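Local coordinates for protein chitinase (Thermococcus chitonophagus, PDB 5XSW) that probably hydrolyses internal bonds of chitin as an endochitinase, and carries bound N-acetylglucosamine units in the pocket of its catalytic domain, at residues 217-222 with 235-240; 164-169 with 391-396. All blocks are in the same frame, centred on the assembly; numbering follows the deposited sequence. Where two conformers were deposited one is given.

Interaction 1: 217-222 with 235-240; sequences TAVTKD and EEYYWP. With GOL (glycerol), chain L.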
ATOM      1  N   THR A 217      -4.874 -21.075  12.079  1.00 22.11           N
ATOM      2  CA  THR A 217      -4.103 -22.328  12.129  1.00 23.11           C
ATOM      3  C   THR A 217      -4.052 -22.872  13.540  1.00 24.75           C
ATOM      4  O   THR A 217      -3.136 -23.581  13.886  1.00 22.58           O
ATOM      5  CB  THR A 217      -2.654 -22.063  11.649  1.00 19.72           C
ATOM      6  OG1 THR A 217      -2.180 -20.905  12.382  1.00 21.48           O
ATOM      7  CG2 THR A 217      -2.655 -21.707  10.169  1.00 20.68           C
ATOM      8  N   ALA A 218      -5.037 -22.529  14.363  1.00 22.02           N
ATOM      9  CA  ALA A 218      -5.068 -23.060  15.701  1.00 23.56           C
ATOM     10  C   ALA A 218      -6.513 -23.231  16.130  1.00 25.33           C
ATOM     11  O   ALA A 218      -7.391 -22.477  15.706  1.00 21.94           O
ATOM     12  CB  ALA A 218      -4.330 -22.154  16.673  1.00 23.29           C
ATOM     13  N   VAL A 219      -6.757 -24.230  16.984  1.00 24.95           N
ATOM     14  CA  VAL A 219      -8.110 -24.430  17.523  1.00 23.46           C
ATOM     15  C   VAL A 219      -7.945 -24.412  19.031  1.00 21.89           C
ATOM     16  O   VAL A 219      -6.825 -24.422  19.497  1.00 25.50           O
ATOM     17  CB  VAL A 219      -8.755 -25.766  17.050  1.00 23.98           C
ATOM     18  CG1 VAL A 219      -9.053 -25.703  15.531  1.00 24.71           C
ATOM     19  CG2 VAL A 219      -7.813 -26.967  17.405  1.00 27.21           C
ATOM     20  N   THR A 220      -9.053 -24.441  19.790  1.00 22.44           N
ATOM     21  CA  THR A 220      -8.929 -24.384  21.248  1.00 25.09           C
ATOM     22  C   THR A 220     -10.111 -25.133  21.889  1.00 24.46           C
ATOM     23  O   THR A 220     -11.195 -25.226  21.306  1.00 24.33           O
ATOM     24  CB  THR A 220      -8.883 -22.877  21.772  1.00 28.16           C
ATOM     25  OG1 THR A 220      -8.805 -22.868  23.197  1.00 29.54           O
ATOM     26  CG2 THR A 220     -10.133 -22.105  21.338  1.00 26.13           C
ATOM     27  N   LYS A 221      -9.885 -25.674  23.081  1.00 25.62           N
ATOM     28  CA  LYS A 221     -10.998 -26.190  23.901  1.00 29.27           C
ATOM     29  C   LYS A 221     -11.581 -25.154  24.833  1.00 34.83           C
ATOM     30  O   LYS A 221     -12.491 -25.450  25.564  1.00 38.30           O
ATOM     31  CB  LYS A 221     -10.552 -27.378  24.741  1.00 33.66           C
ATOM     32  CG  LYS A 221      -9.921 -28.478  23.958  1.00 33.28           C
ATOM     33  CD  LYS A 221      -9.748 -29.698  24.830  1.00 44.37           C
ATOM     34  CE  LYS A 221      -9.611 -30.983  24.016  1.00 56.70           C
ATOM     35  NZ  LYS A 221      -8.714 -31.955  24.728  1.00 58.88           N
ATOM     36  N   ASP A 222     -11.022 -23.946  24.829  1.00 32.28           N
ATOM     37  CA  ASP A 222     -11.496 -22.851  25.692  1.00 31.63           C
ATOM     38  C   ASP A 222     -12.921 -22.510  25.344  1.00 40.41           C
ATOM     39  O   ASP A 222     -13.205 -22.085  24.221  1.00 38.85           O
ATOM     40  CB  ASP A 222     -10.610 -21.599  25.535  1.00 32.24           C
ATOM     41  CG  ASP A 222     -10.838 -20.561  26.660  1.00 39.56           C
ATOM     42  OD1 ASP A 222     -11.987 -20.387  27.109  1.00 37.98           O
ATOM     43  OD2 ASP A 222      -9.853 -19.928  27.077  1.00 34.14           O
ATOM     44  N   GLU A 235     -12.284 -35.610  19.705  1.00 39.76           N
ATOM     45  CA  GLU A 235     -12.391 -34.491  20.641  1.00 41.61           C
ATOM     46  C   GLU A 235     -12.907 -33.220  19.952  1.00 32.50           C
ATOM     47  O   GLU A 235     -12.394 -32.862  18.882  1.00 33.28           O
ATOM     48  CB  GLU A 235     -11.022 -34.201  21.245  1.00 44.79           C
ATOM     49  CG  GLU A 235     -10.606 -35.259  22.239  1.00 50.91           C
ATOM     50  CD  GLU A 235      -9.918 -34.631  23.395  1.00 72.07           C
ATOM     51  OE1 GLU A 235      -8.866 -33.961  23.154  1.00 65.56           O
ATOM     52  OE2 GLU A 235     -10.452 -34.779  24.519  1.00 75.81           O
ATOM     53  N   GLU A 236     -13.846 -32.537  20.592  1.00 31.61           N
ATOM     54  CA  GLU A 236     -14.400 -31.315  20.049  1.00 31.34           C
ATOM     55  C   GLU A 236     -13.480 -30.096  20.300  1.00 30.00           C
ATOM     56  O   GLU A 236     -13.081 -29.842  21.426  1.00 30.08           O
ATOM     57  CB  GLU A 236     -15.752 -31.028  20.661  1.00 31.19           C
ATOM     58  CG  GLU A 236     -16.481 -29.898  19.911  1.00 30.90           C
ATOM     59  CD  GLU A 236     -17.760 -29.494  20.609  1.00 33.44           C
ATOM     60  OE1 GLU A 236     -18.052 -30.114  21.653  1.00 35.10           O
ATOM     61  OE2 GLU A 236     -18.485 -28.592  20.118  1.00 34.87           O
ATOM     62  N   TYR A 237     -13.131 -29.380  19.251  1.00 24.94           N
ATOM     63  CA  TYR A 237     -12.388 -28.094  19.393  1.00 25.30           C
ATOM     64  C   TYR A 237     -13.204 -26.939  18.763  1.00 24.58           C
ATOM     65  O   TYR A 237     -14.050 -27.187  17.903  1.00 24.20           O
ATOM     66  CB  TYR A 237     -11.023 -28.176  18.711  1.00 24.60           C
ATOM     67  CG  TYR A 237      -9.995 -29.093  19.375  1.00 27.51           C
ATOM     68  CD1 TYR A 237      -9.974 -30.458  19.099  1.00 28.61           C
ATOM     69  CD2 TYR A 237      -9.102 -28.604  20.301  1.00 25.26           C
ATOM     70  CE1 TYR A 237      -9.059 -31.297  19.697  1.00 32.68           C
ATOM     71  CE2 TYR A 237      -8.161 -29.418  20.901  1.00 28.10           C
ATOM     72  CZ  TYR A 237      -8.155 -30.764  20.597  1.00 37.06           C
ATOM     73  OH  TYR A 237      -7.250 -31.584  21.180  1.00 31.80           O
ATOM     74  N   TYR A 238     -12.919 -25.689  19.175  1.00 25.22           N
ATOM     75  CA  TYR A 238     -13.460 -24.520  18.509  1.00 26.86           C
ATOM     76  C   TYR A 238     -12.374 -23.885  17.658  1.00 22.75           C
ATOM     77  O   TYR A 238     -11.224 -23.804  18.089  1.00 23.64           O
ATOM     78  CB  TYR A 238     -14.011 -23.500  19.565  1.00 29.12           C
ATOM     79  CG  TYR A 238     -14.942 -24.224  20.508  1.00 40.64           C
ATOM     80  CD1 TYR A 238     -16.191 -24.685  20.063  1.00 39.23           C
ATOM     81  CD2 TYR A 238     -14.539 -24.553  21.816  1.00 45.59           C
ATOM     82  CE1 TYR A 238     -17.057 -25.441  20.949  1.00 42.24           C
ATOM     83  CE2 TYR A 238     -15.379 -25.311  22.690  1.00 46.71           C
ATOM     84  CZ  TYR A 238     -16.635 -25.740  22.249  1.00 45.17           C
ATOM     85  OH  TYR A 238     -17.440 -26.452  23.115  1.00 49.99           O
ATOM     86  N   TRP A 239     -12.768 -23.450  16.484  1.00 23.04           N
ATOM     87  CA  TRP A 239     -11.861 -22.770  15.528  1.00 25.54           C
ATOM     88  C   TRP A 239     -12.301 -21.307  15.442  1.00 25.47           C
ATOM     89  O   TRP A 239     -13.177 -21.008  14.671  1.00 25.08           O
ATOM     90  CB  TRP A 239     -11.988 -23.423  14.137  1.00 23.53           C
ATOM     91  CG  TRP A 239     -10.948 -22.968  13.122  1.00 21.89           C
ATOM     92  CD1 TRP A 239      -9.741 -22.391  13.397  1.00 21.39           C
ATOM     93  CD2 TRP A 239     -11.028 -23.093  11.703  1.00 23.04           C
ATOM     94  NE1 TRP A 239      -9.072 -22.137  12.228  1.00 22.35           N
ATOM     95  CE2 TRP A 239      -9.828 -22.575  11.171  1.00 22.96           C
ATOM     96  CE3 TRP A 239     -11.990 -23.603  10.831  1.00 22.99           C
ATOM     97  CZ2 TRP A 239      -9.571 -22.513   9.791  1.00 22.05           C
ATOM     98  CZ3 TRP A 239     -11.741 -23.566   9.438  1.00 26.90           C
ATOM     99  CH2 TRP A 239     -10.529 -23.009   8.933  1.00 23.47           C
ATOM    100  N   PRO A 240     -11.707 -20.416  16.253  1.00 24.59           N
ATOM    101  CA  PRO A 240     -12.223 -19.032  16.379  1.00 28.48           C
ATOM    102  C   PRO A 240     -11.790 -18.110  15.252  1.00 29.57           C
ATOM    103  O   PRO A 240     -11.619 -16.909  15.458  1.00 27.05           O
ATOM    104  CB  PRO A 240     -11.632 -18.550  17.742  1.00 24.78           C
ATOM    105  CG  PRO A 240     -11.075 -19.863  18.448  1.00 28.52           C
ATOM    106  CD  PRO A 240     -10.621 -20.707  17.221  1.00 23.54           C
TER
HETATM  107  C1  GOL L 908      -3.133 -34.730  23.854  0.87 66.30           C
HETATM  108  O1  GOL L 908      -1.758 -34.341  23.760  0.87 66.22           O
HETATM  109  C2  GOL L 908      -4.017 -33.535  23.522  0.87 63.17           C
HETATM  110  O2  GOL L 908      -3.357 -32.722  22.548  0.87 53.11           O
HETATM  111  C3  GOL L 908      -5.342 -34.025  22.952  0.87 65.58           C
HETATM  112  O3  GOL L 908      -6.402 -33.685  23.851  0.87 69.90           O
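Thr-220 and Tyr-238 make a single antiparallel bridge, a hydrogen-bonded pair that fastens the hairpin of strands 228-232 and 235-239 to the loop following strand 218-219. Tyr-238 N gives an almost straight bond to Thr-220 O at 2.8 Å, and Thr-220 N returns one to Tyr-238 O. Around this bridge, side chains of the two segments meet at several angles. Val-219 crosses Tyr-237 at about a right angle: its CG2, set between the backbone N and the carbonyl carbon, comes within 3.6 Å of Tyr-237 CD2. Farther out on the same ring, Lys-221 CG approaches Tyr-237 CE2 at 3.7 Å, and Lys-221 CE reaches CZ. The phenol oxygen of Tyr-237 is held by Arg-180. Trp-239 has CG anti to its backbone N (chi1 -170°); the edge of its indole meets Ala-218, CD1 lying 3.3 Å from Ala-218 O, while Val-219 CG1 packs on Trp-239 CB. Thr-220 CG2 meets Pro-240 CG at about a right angle, and Thr-220 OG1 accepts from Asp-222 N in an ST turn and also bonds to Ser-178 O. Beyond the tyrosine, Lys-221 bends at chi4 (148°) and forms a salt bridge with Glu-235, beside a glycerol probably from the crystallisation liquor. Lys-221 NZ stands 2.6 Å from Glu-235 OE1, on its syn side but 31° out of the carboxylate plane; glycerol O3 accepts from Lys-221 NZ and donates to Glu-235 OE1.

Interaction 2: 164-169 with 391-396; sequences IGLADI and RIYDAN. With GOL (glycerol), chain L.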
ATOM      1  N   ILE A 164       5.987 -29.667   9.916  1.00 26.43           N
ATOM      2  CA  ILE A 164       5.139 -28.707  10.591  1.00 24.99           C
ATOM      3  C   ILE A 164       4.750 -29.337  11.915  1.00 25.47           C
ATOM      4  O   ILE A 164       4.119 -30.389  11.946  1.00 26.48           O
ATOM      5  CB  ILE A 164       3.875 -28.392   9.778  1.00 25.81           C
ATOM      6  CG1 ILE A 164       4.242 -27.708   8.460  1.00 25.00           C
ATOM      7  CG2 ILE A 164       2.932 -27.519  10.588  1.00 28.77           C
ATOM      8  CD1 ILE A 164       3.081 -27.569   7.500  1.00 27.09           C
ATOM      9  N   GLY A 165       5.124 -28.695  13.014  1.00 25.48           N
ATOM     10  CA  GLY A 165       4.885 -29.290  14.311  1.00 25.90           C
ATOM     11  C   GLY A 165       3.569 -28.826  14.884  1.00 27.79           C
ATOM     12  O   GLY A 165       3.420 -27.672  15.271  1.00 27.39           O
ATOM     13  N   LEU A 166       2.614 -29.745  14.947  1.00 26.25           N
ATOM     14  CA  LEU A 166       1.295 -29.434  15.468  1.00 28.34           C
ATOM     15  C   LEU A 166       1.304 -29.574  16.979  1.00 30.08           C
ATOM     16  O   LEU A 166       0.661 -30.453  17.539  1.00 30.01           O
ATOM     17  CB  LEU A 166       0.250 -30.353  14.839  1.00 25.85           C
ATOM     18  CG  LEU A 166       0.330 -30.443  13.314  1.00 32.31           C
ATOM     19  CD1 LEU A 166      -0.657 -31.457  12.764  1.00 29.44           C
ATOM     20  CD2 LEU A 166       0.107 -29.077  12.686  1.00 30.42           C
ATOM     21  N   ALA A 167       2.051 -28.689  17.626  1.00 28.48           N
ATOM     22  CA  ALA A 167       2.206 -28.702  19.072  1.00 29.54           C
ATOM     23  C   ALA A 167       0.976 -28.208  19.814  1.00 37.15           C
ATOM     24  O   ALA A 167       0.220 -27.385  19.307  1.00 27.77           O
ATOM     25  CB  ALA A 167       3.422 -27.884  19.475  1.00 28.77           C
ATOM     26  N   ASP A 168       0.787 -28.714  21.026  1.00 29.09           N
ATOM     27  CA  ASP A 168      -0.124 -28.089  21.958  1.00 31.04           C
ATOM     28  C   ASP A 168       0.520 -26.766  22.375  1.00 26.88           C
ATOM     29  O   ASP A 168       1.686 -26.728  22.752  1.00 31.45           O
ATOM     30  CB  ASP A 168      -0.353 -28.982  23.178  1.00 31.92           C
ATOM     31  CG  ASP A 168      -1.405 -30.052  22.932  1.00 43.20           C
ATOM     32  OD1 ASP A 168      -2.091 -29.997  21.893  1.00 35.68           O
ATOM     33  OD2 ASP A 168      -1.545 -30.950  23.783  1.00 41.26           O
ATOM     34  N   ILE A 169      -0.286 -25.727  22.551  0.55 27.66           N
ATOM     35  CA  ILE A 169       0.228 -24.409  22.892  0.55 28.74           C
ATOM     36  C   ILE A 169      -0.245 -24.025  24.300  0.55 32.52           C
ATOM     37  O   ILE A 169      -1.452 -23.991  24.540  0.55 29.60           O
ATOM     38  CB  ILE A 169      -0.240 -23.335  21.868  0.55 25.95           C
ATOM     39  CG1 ILE A 169       0.254 -23.690  20.466  0.55 25.43           C
ATOM     40  CG2 ILE A 169       0.260 -21.953  22.286  0.55 26.41           C
ATOM     41  CD1 ILE A 169       1.788 -23.835  20.399  0.55 25.05           C
ATOM     42  N   ARG A 391       3.903 -35.002  16.974  1.00 29.99           N
ATOM     43  CA  ARG A 391       2.799 -34.803  16.058  1.00 27.75           C
ATOM     44  C   ARG A 391       3.229 -33.886  14.924  1.00 33.48           C
ATOM     45  O   ARG A 391       3.292 -32.681  15.094  1.00 29.03           O
ATOM     46  CB  ARG A 391       1.638 -34.177  16.826  1.00 29.06           C
ATOM     47  CG  ARG A 391       0.256 -34.607  16.397  1.00 36.97           C
ATOM     48  CD  ARG A 391      -0.777 -34.367  17.488  1.00 33.48           C
ATOM     49  NE  ARG A 391      -0.666 -33.035  18.058  1.00 35.10           N
ATOM     50  CZ  ARG A 391      -1.292 -32.627  19.154  1.00 34.59           C
ATOM     51  NH1 ARG A 391      -2.095 -33.444  19.809  1.00 32.24           N
ATOM     52  NH2 ARG A 391      -1.115 -31.396  19.591  1.00 26.85           N
ATOM     53  N   ILE A 392       3.476 -34.460  13.758  1.00 27.30           N
ATOM     54  CA  ILE A 392       3.977 -33.704  12.625  1.00 28.89           C
ATOM     55  C   ILE A 392       2.987 -33.822  11.498  1.00 32.44           C
ATOM     56  O   ILE A 392       2.540 -34.910  11.184  1.00 27.74           O
ATOM     57  CB  ILE A 392       5.331 -34.232  12.120  1.00 28.51           C
ATOM     58  CG1 ILE A 392       6.368 -34.213  13.232  1.00 32.44           C
ATOM     59  CG2 ILE A 392       5.818 -33.403  10.953  1.00 23.71           C
ATOM     60  CD1 ILE A 392       6.395 -32.927  14.016  1.00 31.29           C
ATOM     61  N   TYR A 393       2.642 -32.706  10.886  1.00 25.40           N
ATOM     62  CA  TYR A 393       1.649 -32.775   9.830  1.00 26.19           C
ATOM     63  C   TYR A 393       2.068 -33.681   8.648  1.00 30.01           C
ATOM     64  O   TYR A 393       3.194 -33.640   8.192  1.00 26.68           O
ATOM     65  CB  TYR A 393       1.351 -31.370   9.296  1.00 23.19           C
ATOM     66  CG  TYR A 393       0.357 -31.349   8.207  1.00 23.46           C
ATOM     67  CD1 TYR A 393      -0.984 -31.485   8.487  1.00 23.61           C
ATOM     68  CD2 TYR A 393       0.758 -31.190   6.886  1.00 24.27           C
ATOM     69  CE1 TYR A 393      -1.963 -31.478   7.447  1.00 25.22           C
ATOM     70  CE2 TYR A 393      -0.184 -31.176   5.856  1.00 24.29           C
ATOM     71  CZ  TYR A 393      -1.549 -31.283   6.165  1.00 27.55           C
ATOM     72  OH  TYR A 393      -2.471 -31.240   5.144  1.00 26.25           O
ATOM     73  N   ASP A 394       1.108 -34.428   8.119  1.00 27.47           N
ATOM     74  CA  ASP A 394       1.320 -35.172   6.858  1.00 33.01           C
ATOM     75  C   ASP A 394      -0.018 -35.324   6.151  1.00 29.50           C
ATOM     76  O   ASP A 394      -1.071 -35.171   6.781  1.00 28.97           O
ATOM     77  CB  ASP A 394       1.968 -36.532   7.181  1.00 29.32           C
ATOM     78  CG  ASP A 394       2.651 -37.195   5.958  1.00 34.89           C
ATOM     79  OD1 ASP A 394       2.631 -36.664   4.820  1.00 26.38           O
ATOM     80  OD2 ASP A 394       3.248 -38.272   6.191  1.00 31.81           O
ATOM     81  N   ALA A 395      -0.012 -35.569   4.847  1.00 25.74           N
ATOM     82  CA  ALA A 395      -1.249 -35.651   4.100  1.00 31.58           C
ATOM     83  C   ALA A 395      -0.954 -36.463   2.866  1.00 32.49           C
ATOM     84  O   ALA A 395       0.130 -36.337   2.319  1.00 27.95           O
ATOM     85  CB  ALA A 395      -1.770 -34.224   3.683  1.00 28.75           C
ATOM     86  N   ASN A 396      -1.924 -37.248   2.401  1.00 30.30           N
ATOM     87  CA  ASN A 396      -1.851 -37.833   1.052  1.00 27.36           C
ATOM     88  C   ASN A 396      -2.133 -36.809  -0.008  1.00 28.62           C
ATOM     89  O   ASN A 396      -3.164 -36.122   0.024  1.00 32.26           O
ATOM     90  CB  ASN A 396      -2.881 -38.972   0.925  1.00 33.29           C
ATOM     91  CG  ASN A 396      -2.670 -40.058   1.943  1.00 39.65           C
ATOM     92  OD1 ASN A 396      -1.604 -40.194   2.517  1.00 39.66           O
ATOM     93  ND2 ASN A 396      -3.698 -40.845   2.170  1.00 49.54           N
TER
HETATM   94  C1  GOL L 908      -3.133 -34.730  23.854  0.87 66.30           C
HETATM   95  O1  GOL L 908      -1.758 -34.341  23.760  0.87 66.22           O
HETATM   96  C2  GOL L 908      -4.017 -33.535  23.522  0.87 63.17           C
HETATM   97  O2  GOL L 908      -3.357 -32.722  22.548  0.87 53.11           O
HETATM   98  C3  GOL L 908      -5.342 -34.025  22.952  0.87 65.58           C
HETATM   99  O3  GOL L 908      -6.402 -33.685  23.851  0.87 69.90           O
HETATM  100  O   HOH W   1       4.854 -31.410   8.090  1.00 25.25           O
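Arg-391 meets Leu-166 in the main polar interaction of this contact, an example of a guanidinium serving both a backbone carbonyl and a carboxylate. Arg-391 NE and NH2 grip Leu-166 O side-on, each at 2.9 Å, with the oxygen in the guanidinium plane; the side chain bends at chi3 (47°), which sets NE for this grip. Arg-391 NH2 also forms a salt bridge with Asp-168 OD1, met from above the carboxylate, whose plane is turned 65° from the guanidinium. A glycerol joins the two charges, its O2 bonding to Asp-168 OD2 and Arg-391 NH1. An alanine in place of Arg-391 would probably leave Asp-168 without its ionic mate and Leu-166 O without both side-chain donors. Among backbone bonds, Leu-166 N donates to Arg-391 O at 3.0 Å and Tyr-393 N to Ile-164 O at 2.9 Å, while a water links Ile-164 N to Tyr-393 O. The apolar contacts are few: Ile-164 CB lies 3.9 Å from Tyr-393 CB, Leu-166 CD1 comes to the edge of the tyrosine ring, and Ile-392 CD1 touches Gly-165 CA. Tyr-393 also meets Tyr-449 edge-to-face. Leu-166 centres an inverse gamma turn, and the backbones are joined by a single beta bridge, Gly-165 with Ile-392, between the loop entering strand 168-169 and the loop after helix 374-386.

In the fold
From the N terminus the chain first builds beta sheets that lie apart from both contacts, then enters the mostly helical part that holds the glycan. There residues 164-169 lead into a three-stranded sheet of 168-169, 179-181 and 218-219. Interaction 1 closes a short loop, 12 residues that include strand 228-232, and ties the hairpin to the far edge of that sheet. Interaction 2 closes a much longer loop of 221 residues, about half of them helical, at the opposite edge; the first loop lies wholly within it, so the two nest without crossing. Their centres lie about 15 Å apart, and one glycerol bonds to both.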